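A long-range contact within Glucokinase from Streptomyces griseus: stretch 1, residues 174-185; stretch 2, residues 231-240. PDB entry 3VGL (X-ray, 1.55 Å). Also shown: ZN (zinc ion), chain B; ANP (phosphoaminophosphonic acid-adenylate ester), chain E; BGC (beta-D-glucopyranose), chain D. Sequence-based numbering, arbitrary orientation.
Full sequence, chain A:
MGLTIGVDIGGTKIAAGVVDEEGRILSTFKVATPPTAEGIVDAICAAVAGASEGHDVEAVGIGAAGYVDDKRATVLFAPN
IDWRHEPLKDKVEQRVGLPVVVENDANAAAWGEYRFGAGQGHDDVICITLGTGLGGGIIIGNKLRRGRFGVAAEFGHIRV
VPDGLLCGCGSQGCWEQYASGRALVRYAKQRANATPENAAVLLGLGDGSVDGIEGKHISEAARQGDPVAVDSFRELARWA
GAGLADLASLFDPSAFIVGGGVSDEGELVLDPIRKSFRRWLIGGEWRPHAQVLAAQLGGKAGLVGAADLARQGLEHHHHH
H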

ATOM      1  N   CYS A 174      -5.331  -9.994   0.216  1.00  9.16           N
ATOM      2  CA  CYS A 174      -4.930 -11.245   0.876  1.00  9.46           C
ATOM      3  C   CYS A 174      -3.587 -11.792   0.407  1.00  8.90           C
ATOM      4  O   CYS A 174      -3.234 -11.766  -0.801  1.00  9.15           O
ATOM      5  CB  CYS A 174      -5.994 -12.281   0.597  1.00 10.07           C
ATOM      6  SG  CYS A 174      -7.600 -11.878   1.253  1.00  9.69           S
ATOM      7  N   TRP A 175      -2.826 -12.318   1.372  1.00  9.33           N
ATOM      8  CA  TRP A 175      -1.531 -12.910   1.068  1.00  8.96           C
ATOM      9  C   TRP A 175      -1.575 -13.889  -0.123  1.00  9.53           C
ATOM     10  O   TRP A 175      -0.690 -13.886  -0.970  1.00  9.15           O
ATOM     11  CB  TRP A 175      -0.965 -13.581   2.335  1.00  8.37           C
ATOM     12  CG  TRP A 175       0.485 -13.998   2.241  1.00  7.38           C
ATOM     13  CD1 TRP A 175       1.454 -13.514   1.380  1.00  9.25           C
ATOM     14  CD2 TRP A 175       1.138 -14.898   3.121  1.00  9.19           C
ATOM     15  NE1 TRP A 175       2.662 -14.127   1.649  1.00 10.54           N
ATOM     16  CE2 TRP A 175       2.493 -14.965   2.726  1.00 10.08           C
ATOM     17  CE3 TRP A 175       0.700 -15.668   4.210  1.00 11.52           C
ATOM     18  CZ2 TRP A 175       3.426 -15.797   3.372  1.00 10.40           C
ATOM     19  CZ3 TRP A 175       1.629 -16.481   4.870  1.00 11.48           C
ATOM     20  CH2 TRP A 175       2.975 -16.543   4.434  1.00 11.61           C
ATOM     21  N   GLU A 176      -2.617 -14.700  -0.205  1.00  9.70           N
ATOM     22  CA  GLU A 176      -2.641 -15.703  -1.261  1.00 10.13           C
ATOM     23  C   GLU A 176      -2.702 -15.118  -2.666  1.00  9.97           C
ATOM     24  O   GLU A 176      -2.294 -15.780  -3.625  1.00 10.51           O
ATOM     25  CB  GLU A 176      -3.729 -16.742  -1.017  1.00 12.38           C
ATOM     26  CG  GLU A 176      -5.054 -16.478  -1.591  1.00 13.14           C
ATOM     27  CD  GLU A 176      -5.947 -17.751  -1.580  1.00 12.60           C
ATOM     28  OE1 GLU A 176      -5.749 -18.611  -0.712  1.00 11.95           O
ATOM     29  OE2 GLU A 176      -6.845 -17.860  -2.449  1.00 14.18           O
ATOM     30  N   GLN A 177      -3.169 -13.873  -2.814  1.00  9.25           N
ATOM     31  CA  GLN A 177      -3.151 -13.239  -4.143  1.00  8.86           C
ATOM     32  C   GLN A 177      -1.749 -12.854  -4.595  1.00  9.25           C
ATOM     33  O   GLN A 177      -1.547 -12.607  -5.780  1.00 10.56           O
ATOM     34  CB  GLN A 177      -4.079 -12.010  -4.178  1.00  9.87           C
ATOM     35  CG  GLN A 177      -5.541 -12.377  -3.933  1.00 11.63           C
ATOM     36  CD  GLN A 177      -6.014 -13.411  -4.922  1.00 11.69           C
ATOM     37  OE1 GLN A 177      -5.720 -13.321  -6.143  1.00 10.70           O
ATOM     38  NE2 GLN A 177      -6.717 -14.415  -4.420  1.00 11.20           N
ATOM     39  N   TYR A 178      -0.798 -12.851  -3.639  1.00  9.35           N
ATOM     40  CA  TYR A 178       0.604 -12.457  -3.900  1.00 10.13           C
ATOM     41  C   TYR A 178       1.564 -13.624  -3.806  1.00 10.12           C
ATOM     42  O   TYR A 178       2.632 -13.598  -4.423  1.00 11.13           O
ATOM     43  CB  TYR A 178       1.038 -11.338  -2.936  1.00  9.44           C
ATOM     44  CG  TYR A 178       0.145 -10.123  -3.075  1.00  8.62           C
ATOM     45  CD1 TYR A 178       0.393  -9.174  -4.059  1.00 10.90           C
ATOM     46  CD2 TYR A 178      -1.012 -10.003  -2.300  1.00  9.04           C
ATOM     47  CE1 TYR A 178      -0.452  -8.068  -4.229  1.00  9.86           C
ATOM     48  CE2 TYR A 178      -1.862  -8.902  -2.454  1.00  9.03           C
ATOM     49  CZ  TYR A 178      -1.572  -7.962  -3.428  1.00  9.27           C
ATOM     50  OH  TYR A 178      -2.390  -6.856  -3.648  1.00  9.54           O
ATOM     51  N   ALA A 179       1.188 -14.639  -3.037  1.00 10.53           N
ATOM     52  CA  ALA A 179       2.045 -15.828  -2.904  1.00  9.56           C
ATOM     53  C   ALA A 179       1.172 -17.076  -3.018  1.00 11.15           C
ATOM     54  O   ALA A 179       0.402 -17.409  -2.091  1.00 11.74           O
ATOM     55  CB  ALA A 179       2.777 -15.813  -1.561  1.00 10.97           C
ATOM     56  N   SER A 180       1.287 -17.741  -4.156  1.00 12.60           N
ATOM     57  CA  SER A 180       0.565 -18.977  -4.435  1.00 12.44           C
ATOM     58  C   SER A 180       1.076 -19.433  -5.789  1.00 13.03           C
ATOM     59  O   SER A 180       1.827 -18.691  -6.465  1.00 13.49           O
ATOM     60  CB  SER A 180      -0.952 -18.733  -4.490  1.00 12.53           C
ATOM     61  OG  SER A 180      -1.314 -18.092  -5.715  1.00 14.31           O
ATOM     62  N   GLY A 181       0.697 -20.648  -6.183  1.00 12.80           N
ATOM     63  CA  GLY A 181       0.994 -21.119  -7.563  1.00 14.14           C
ATOM     64  C   GLY A 181       0.287 -20.245  -8.595  1.00 15.08           C
ATOM     65  O   GLY A 181       0.848 -19.929  -9.645  1.00 15.25           O
ATOM     66  N   ARG A 182      -0.940 -19.827  -8.288  1.00 14.69           N
ATOM     67  CA  ARG A 182      -1.666 -18.947  -9.207  1.00 15.48           C
ATOM     68  C   ARG A 182      -0.971 -17.611  -9.379  1.00 14.69           C
ATOM     69  O   ARG A 182      -0.942 -17.099 -10.496  1.00 16.13           O
ATOM     70  CB  ARG A 182      -3.136 -18.744  -8.808  1.00 15.24           C
ATOM     71  CG  ARG A 182      -4.006 -19.889  -9.156  1.00 18.13           C
ATOM     72  CD  ARG A 182      -5.471 -19.513  -9.014  1.00 19.51           C
ATOM     73  NE  ARG A 182      -6.283 -20.622  -9.512  1.00 25.47           N
ATOM     74  CZ  ARG A 182      -7.588 -20.735  -9.307  1.00 25.91           C
ATOM     75  NH1 ARG A 182      -8.244 -21.779  -9.793  1.00 27.23           N
ATOM     76  NH2 ARG A 182      -8.227 -19.807  -8.607  1.00 25.76           N
ATOM     77  N   ALA A 183      -0.426 -17.053  -8.281  1.00 13.92           N
ATOM     78  CA  ALA A 183       0.324 -15.803  -8.349  1.00 13.66           C
ATOM     79  C   ALA A 183       1.590 -15.994  -9.178  1.00 13.47           C
ATOM     80  O   ALA A 183       1.907 -15.148 -10.012  1.00 15.09           O
ATOM     81  CB  ALA A 183       0.675 -15.266  -6.949  1.00 14.00           C
ATOM     82  N   LEU A 184       2.296 -17.105  -8.964  1.00 13.84           N
ATOM     83  CA  LEU A 184       3.456 -17.417  -9.812  1.00 15.01           C
ATOM     84  C   LEU A 184       3.112 -17.368 -11.308  1.00 16.28           C
ATOM     85  O   LEU A 184       3.839 -16.745 -12.096  1.00 17.30           O
ATOM     86  CB  LEU A 184       4.035 -18.786  -9.436  1.00 14.76           C
ATOM     87  CG  LEU A 184       5.270 -19.216 -10.257  1.00 15.84           C
ATOM     88  CD1 LEU A 184       6.484 -18.346  -9.886  1.00 16.23           C
ATOM     89  CD2 LEU A 184       5.512 -20.672  -9.946  1.00 17.73           C
ATOM     90  N   VAL A 185       2.023 -18.045 -11.687  1.00 16.33           N
ATOM     91  CA  VAL A 185       1.577 -18.053 -13.076  1.00 17.91           C
ATOM     92  C   VAL A 185       1.264 -16.638 -13.541  1.00 18.20           C
ATOM     93  O   VAL A 185       1.643 -16.241 -14.649  1.00 18.93           O
ATOM     94  CB  VAL A 185       0.387 -18.999 -13.256  1.00 17.16           C
ATOM     95  CG1 VAL A 185      -0.221 -18.857 -14.652  1.00 18.11           C
ATOM     96  CG2 VAL A 185       0.845 -20.421 -13.000  1.00 17.94           C
ATOM     97  N   ASP A 231      12.745 -14.557 -12.829  1.00 23.45           N
ATOM     98  CA  ASP A 231      12.175 -13.321 -12.263  1.00 23.04           C
ATOM     99  C   ASP A 231      10.816 -13.540 -11.577  1.00 21.23           C
ATOM    100  O   ASP A 231      10.495 -12.889 -10.564  1.00 21.06           O
ATOM    101  CB  ASP A 231      12.031 -12.225 -13.317  1.00 23.71           C
ATOM    102  CG  ASP A 231      11.864 -10.846 -12.697  1.00 29.12           C
ATOM    103  OD1 ASP A 231      12.677 -10.516 -11.802  1.00 32.16           O
ATOM    104  OD2 ASP A 231      10.923 -10.104 -13.087  1.00 33.01           O
ATOM    105  N   SER A 232      10.019 -14.441 -12.138  1.00 20.44           N
ATOM    106  CA  SER A 232       8.702 -14.767 -11.568  1.00 19.41           C
ATOM    107  C   SER A 232       8.858 -15.447 -10.203  1.00 19.16           C
ATOM    108  O   SER A 232       8.092 -15.167  -9.255  1.00 18.12           O
ATOM    109  CB  SER A 232       7.897 -15.658 -12.512  1.00 20.23           C
ATOM    110  OG  SER A 232       7.773 -15.057 -13.786  1.00 21.03           O
ATOM    111  N   PHE A 233       9.818 -16.365 -10.102  1.00 19.20           N
ATOM    112  CA  PHE A 233      10.141 -16.967  -8.823  1.00 18.52           C
ATOM    113  C   PHE A 233      10.645 -15.933  -7.831  1.00 18.30           C
ATOM    114  O   PHE A 233      10.305 -16.019  -6.641  1.00 15.85           O
ATOM    115  CB  PHE A 233      11.128 -18.135  -8.980  1.00 19.51           C
ATOM    116  CG  PHE A 233      10.455 -19.434  -9.285  1.00 20.50           C
ATOM    117  CD1 PHE A 233      10.496 -19.953 -10.570  1.00 21.29           C
ATOM    118  CD2 PHE A 233       9.732 -20.124  -8.312  1.00 21.22           C
ATOM    119  CE1 PHE A 233       9.862 -21.159 -10.882  1.00 23.54           C
ATOM    120  CE2 PHE A 233       9.091 -21.338  -8.613  1.00 22.85           C
ATOM    121  CZ  PHE A 233       9.150 -21.852  -9.912  1.00 20.57           C
ATOM    122  N   ARG A 234      11.426 -14.956  -8.308  1.00 18.72           N
ATOM    123  CA  ARG A 234      11.891 -13.841  -7.448  1.00 19.03           C
ATOM    124  C   ARG A 234      10.714 -13.064  -6.860  1.00 17.61           C
ATOM    125  O   ARG A 234      10.708 -12.746  -5.662  1.00 17.10           O
ATOM    126  CB  ARG A 234      12.852 -12.898  -8.202  1.00 20.67           C
ATOM    127  CG  ARG A 234      13.324 -11.719  -7.349  1.00 25.68           C
ATOM    128  CD  ARG A 234      14.394 -10.877  -8.035  1.00 34.80           C
ATOM    129  NE  ARG A 234      15.405 -10.446  -7.061  1.00 41.25           N
ATOM    130  CZ  ARG A 234      16.508 -11.134  -6.749  1.00 44.26           C
ATOM    131  NH1 ARG A 234      17.352 -10.659  -5.843  1.00 45.86           N
ATOM    132  NH2 ARG A 234      16.774 -12.295  -7.338  1.00 46.05           N
ATOM    133  N   GLU A 235       9.716 -12.778  -7.701  1.00 15.99           N
ATOM    134  CA  GLU A 235       8.550 -12.022  -7.240  1.00 14.91           C
ATOM    135  C   GLU A 235       7.727 -12.858  -6.258  1.00 14.16           C
ATOM    136  O   GLU A 235       7.275 -12.340  -5.228  1.00 14.52           O
ATOM    137  CB  GLU A 235       7.690 -11.540  -8.437  1.00 14.71           C
ATOM    138  CG  GLU A 235       6.476 -10.691  -8.068  1.00 18.04           C
ATOM    139  CD  GLU A 235       6.803  -9.299  -7.587  1.00 23.16           C
ATOM    140  OE1 GLU A 235       7.956  -8.850  -7.746  1.00 25.69           O
ATOM    141  OE2 GLU A 235       5.893  -8.640  -7.031  1.00 24.47           O
ATOM    142  N   LEU A 236       7.540 -14.145  -6.567  1.00 14.09           N
ATOM    143  CA  LEU A 236       6.837 -15.047  -5.626  1.00 12.80           C
ATOM    144  C   LEU A 236       7.537 -15.059  -4.269  1.00 13.47           C
ATOM    145  O   LEU A 236       6.898 -14.943  -3.226  1.00 12.29           O
ATOM    146  CB  LEU A 236       6.743 -16.473  -6.185  1.00 13.49           C
ATOM    147  CG  LEU A 236       6.287 -17.560  -5.214  1.00 12.52           C
ATOM    148  CD1 LEU A 236       4.836 -17.336  -4.766  1.00 13.54           C
ATOM    149  CD2 LEU A 236       6.442 -18.934  -5.879  1.00 15.48           C
ATOM    150  N   ALA A 237       8.867 -15.150  -4.303  1.00 13.77           N
ATOM    151  CA  ALA A 237       9.679 -15.185  -3.082  1.00 13.86           C
ATOM    152  C   ALA A 237       9.647 -13.892  -2.285  1.00 13.65           C
ATOM    153  O   ALA A 237       9.685 -13.940  -1.066  1.00 14.26           O
ATOM    154  CB  ALA A 237      11.123 -15.563  -3.428  1.00 14.79           C
ATOM    155  N   ARG A 238       9.551 -12.749  -2.958  1.00 14.35           N
ATOM    156  CA  ARG A 238       9.391 -11.451  -2.301  1.00 14.72           C
ATOM    157  C   ARG A 238       8.218 -11.505  -1.337  1.00 13.72           C
ATOM    158  O   ARG A 238       8.325 -11.153  -0.153  1.00 14.34           O
ATOM    159  CB  ARG A 238       9.168 -10.363  -3.377  1.00 16.14           C
ATOM    160  CG  ARG A 238       8.655  -8.993  -2.879  1.00 20.48           C
ATOM    161  CD  ARG A 238       8.182  -8.147  -4.099  1.00 26.06           C
ATOM    162  NE  ARG A 238       7.579  -6.868  -3.722  1.00 30.35           N
ATOM    163  CZ  ARG A 238       6.899  -6.061  -4.543  1.00 31.78           C
ATOM    164  NH1 ARG A 238       6.718  -6.371  -5.824  1.00 32.55           N
ATOM    165  NH2 ARG A 238       6.399  -4.922  -4.076  1.00 31.97           N
ATOM    166  N   TRP A 239       7.093 -11.978  -1.850  1.00 11.89           N
ATOM    167  CA  TRP A 239       5.884 -12.001  -1.035  1.00 10.66           C
ATOM    168  C   TRP A 239       5.854 -13.191  -0.085  1.00 10.74           C
ATOM    169  O   TRP A 239       5.353 -13.064   1.061  1.00 10.74           O
ATOM    170  CB  TRP A 239       4.659 -12.017  -1.935  1.00 11.78           C
ATOM    171  CG  TRP A 239       4.530 -10.763  -2.716  1.00 10.91           C
ATOM    172  CD1 TRP A 239       4.851 -10.582  -4.043  1.00 13.29           C
ATOM    173  CD2 TRP A 239       4.015  -9.517  -2.251  1.00 11.79           C
ATOM    174  NE1 TRP A 239       4.585  -9.277  -4.411  1.00 15.98           N
ATOM    175  CE2 TRP A 239       4.077  -8.607  -3.330  1.00 13.34           C
ATOM    176  CE3 TRP A 239       3.526  -9.079  -1.018  1.00 12.53           C
ATOM    177  CZ2 TRP A 239       3.633  -7.267  -3.211  1.00 15.95           C
ATOM    178  CZ3 TRP A 239       3.092  -7.726  -0.895  1.00 15.04           C
ATOM    179  CH2 TRP A 239       3.153  -6.860  -1.996  1.00 15.99           C
ATOM    180  N   ALA A 240       6.333 -14.358  -0.538  1.00 11.06           N
ATOM    181  CA  ALA A 240       6.294 -15.518   0.345  1.00 10.76           C
ATOM    182  C   ALA A 240       7.244 -15.304   1.537  1.00 11.92           C
ATOM    183  O   ALA A 240       6.880 -15.562   2.687  1.00 11.44           O
ATOM    184  CB  ALA A 240       6.671 -16.808  -0.428  1.00 12.07           C
TER
HETATM  185 ZN    ZN B 322      -8.741 -13.791   0.737  1.00 14.53          ZN
HETATM  186  PB  ANP E 325      -4.199 -27.696  -5.521  1.00 21.17           P
HETATM  187  O1B ANP E 325      -4.207 -26.229  -5.077  1.00 22.01           O
HETATM  188  O2B ANP E 325      -5.382 -28.138  -6.332  1.00 22.81           O
HETATM  189  N3B ANP E 325      -4.099 -28.704  -4.139  1.00 21.78           N
HETATM  190  PA  ANP E 325      -1.415 -27.485  -6.386  1.00 22.11           P
HETATM  191  O1A ANP E 325      -0.636 -28.314  -7.411  1.00 25.29           O
HETATM  192  O2A ANP E 325      -0.981 -27.461  -4.954  1.00 22.22           O
HETATM  193  O3A ANP E 325      -2.963 -27.928  -6.517  1.00 20.68           O
HETATM  194  O5' ANP E 325      -1.491 -25.955  -6.877  1.00 21.67           O
HETATM  195  C5' ANP E 325      -1.900 -25.605  -8.204  1.00 21.07           C
HETATM  196  C4' ANP E 325      -1.273 -24.282  -8.587  1.00 20.06           C
HETATM  197  O4' ANP E 325       0.146 -24.330  -8.380  1.00 21.50           O
HETATM  198  C3' ANP E 325      -1.487 -24.010 -10.056  1.00 21.52           C
HETATM  199  O3' ANP E 325      -1.456 -22.590 -10.229  1.00 24.33           O
HETATM  200  C2' ANP E 325      -0.253 -24.628 -10.660  1.00 23.07           C
HETATM  201  O2' ANP E 325       0.069 -24.059 -11.916  1.00 27.66           O
HETATM  202  C1' ANP E 325       0.833 -24.357  -9.629  1.00 22.63           C
HETATM  203  N9  ANP E 325       1.784 -25.480  -9.541  1.00 23.51           N
HETATM  204  C8  ANP E 325       1.545 -26.735  -9.119  1.00 24.94           C
HETATM  205  N7  ANP E 325       2.689 -27.489  -9.174  1.00 27.36           N
HETATM  206  C5  ANP E 325       3.658 -26.667  -9.615  1.00 25.66           C
HETATM  207  C6  ANP E 325       5.110 -26.777  -9.934  1.00 26.86           C
HETATM  208  N6  ANP E 325       5.778 -27.947  -9.759  1.00 30.53           N
HETATM  209  N1  ANP E 325       5.737 -25.661 -10.363  1.00 26.30           N
HETATM  210  C2  ANP E 325       5.119 -24.470 -10.556  1.00 27.46           C
HETATM  211  N3  ANP E 325       3.800 -24.308 -10.298  1.00 25.32           N
HETATM  212  C4  ANP E 325       3.067 -25.347  -9.851  1.00 24.20           C
HETATM  213  C2  BGC D 324      -8.217 -21.644   1.632  1.00 17.25           C
HETATM  214  C3  BGC D 324      -7.546 -22.550   2.661  1.00 16.81           C
HETATM  215  C4  BGC D 324      -6.695 -23.629   1.989  1.00 16.67           C
HETATM  216  C5  BGC D 324      -5.762 -22.943   1.005  1.00 17.12           C
HETATM  217  C6  BGC D 324      -4.885 -23.945   0.248  1.00 17.27           C
HETATM  218  C1  BGC D 324      -7.142 -21.084   0.706  1.00 16.49           C
HETATM  219  O1  BGC D 324      -7.712 -20.322  -0.322  1.00 17.45           O
HETATM  220  O2  BGC D 324      -8.807 -20.542   2.349  1.00 16.33           O
HETATM  221  O3  BGC D 324      -8.499 -23.154   3.479  1.00 17.84           O
HETATM  222  O4  BGC D 324      -5.919 -24.291   2.971  1.00 17.24           O
HETATM  223  O5  BGC D 324      -6.485 -22.172   0.058  1.00 16.94           O
HETATM  224  O6  BGC D 324      -5.679 -24.865  -0.482  1.00 18.66           O

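Leu 184 gives up more surface to the other stretch, 103 Å², than any other residue of the contact. Its CA-to-CB bond points sideways, but chi1 of -180° (t) and chi2 of 70° (p) bring the branched end against helix 231-240. Leu 184 CD1 lies 4.0 Å from the centroid of the Phe 233 ring, 10° off the ring normal, a CH-pi contact over one face; the same Leu 184 CD1 is 4.1 Å from Leu 236 CD2 and 3.6 Å from Ser 232 O. The axes of the two helices approach to 9.4 Å, with N-to-C directions at 139°.

Toward the loop the backbones draw closer. The CA atoms of Ala 179 and Ala 240 are 5.4 Å apart, and their CB atoms meet at 4.2 Å, a spacing that small side chains allow. Leu 236 CD1 packs 3.7 Å from Ala 179 CA and 3.6 Å from Ser 180 N, a buried amide without a polar partner in the model. Ser 180 turns its CB away and caps the following helix: Ala 183 N donates to Ser 180 OG at 2.9 Å and 161°.

Tyr 178 CB sits 3.8 Å from the centroid of the Trp 239 five-membered ring, over its face, while the Tyr 178 ring and the six-membered ring of Trp 239 are oblique, with centroids 4.5 Å apart and planes at 35°. The indole is anchored within its own helix by Trp 239 NE1 donating to Glu 235 OE2 at 3.0 Å.

The polar edge is Trp 175. With chi1 at -169° (t), its indole reaches the second stretch, and Trp 175 NE1 donates to Trp 239 O at 3.0 Å and 148°, the only hydrogen bond across the contact. The acceptor lies near the ring plane. Altogether 512 Å² is buried, with Leu 184, Trp 239, Tyr 178 and Leu 236 contributing the most.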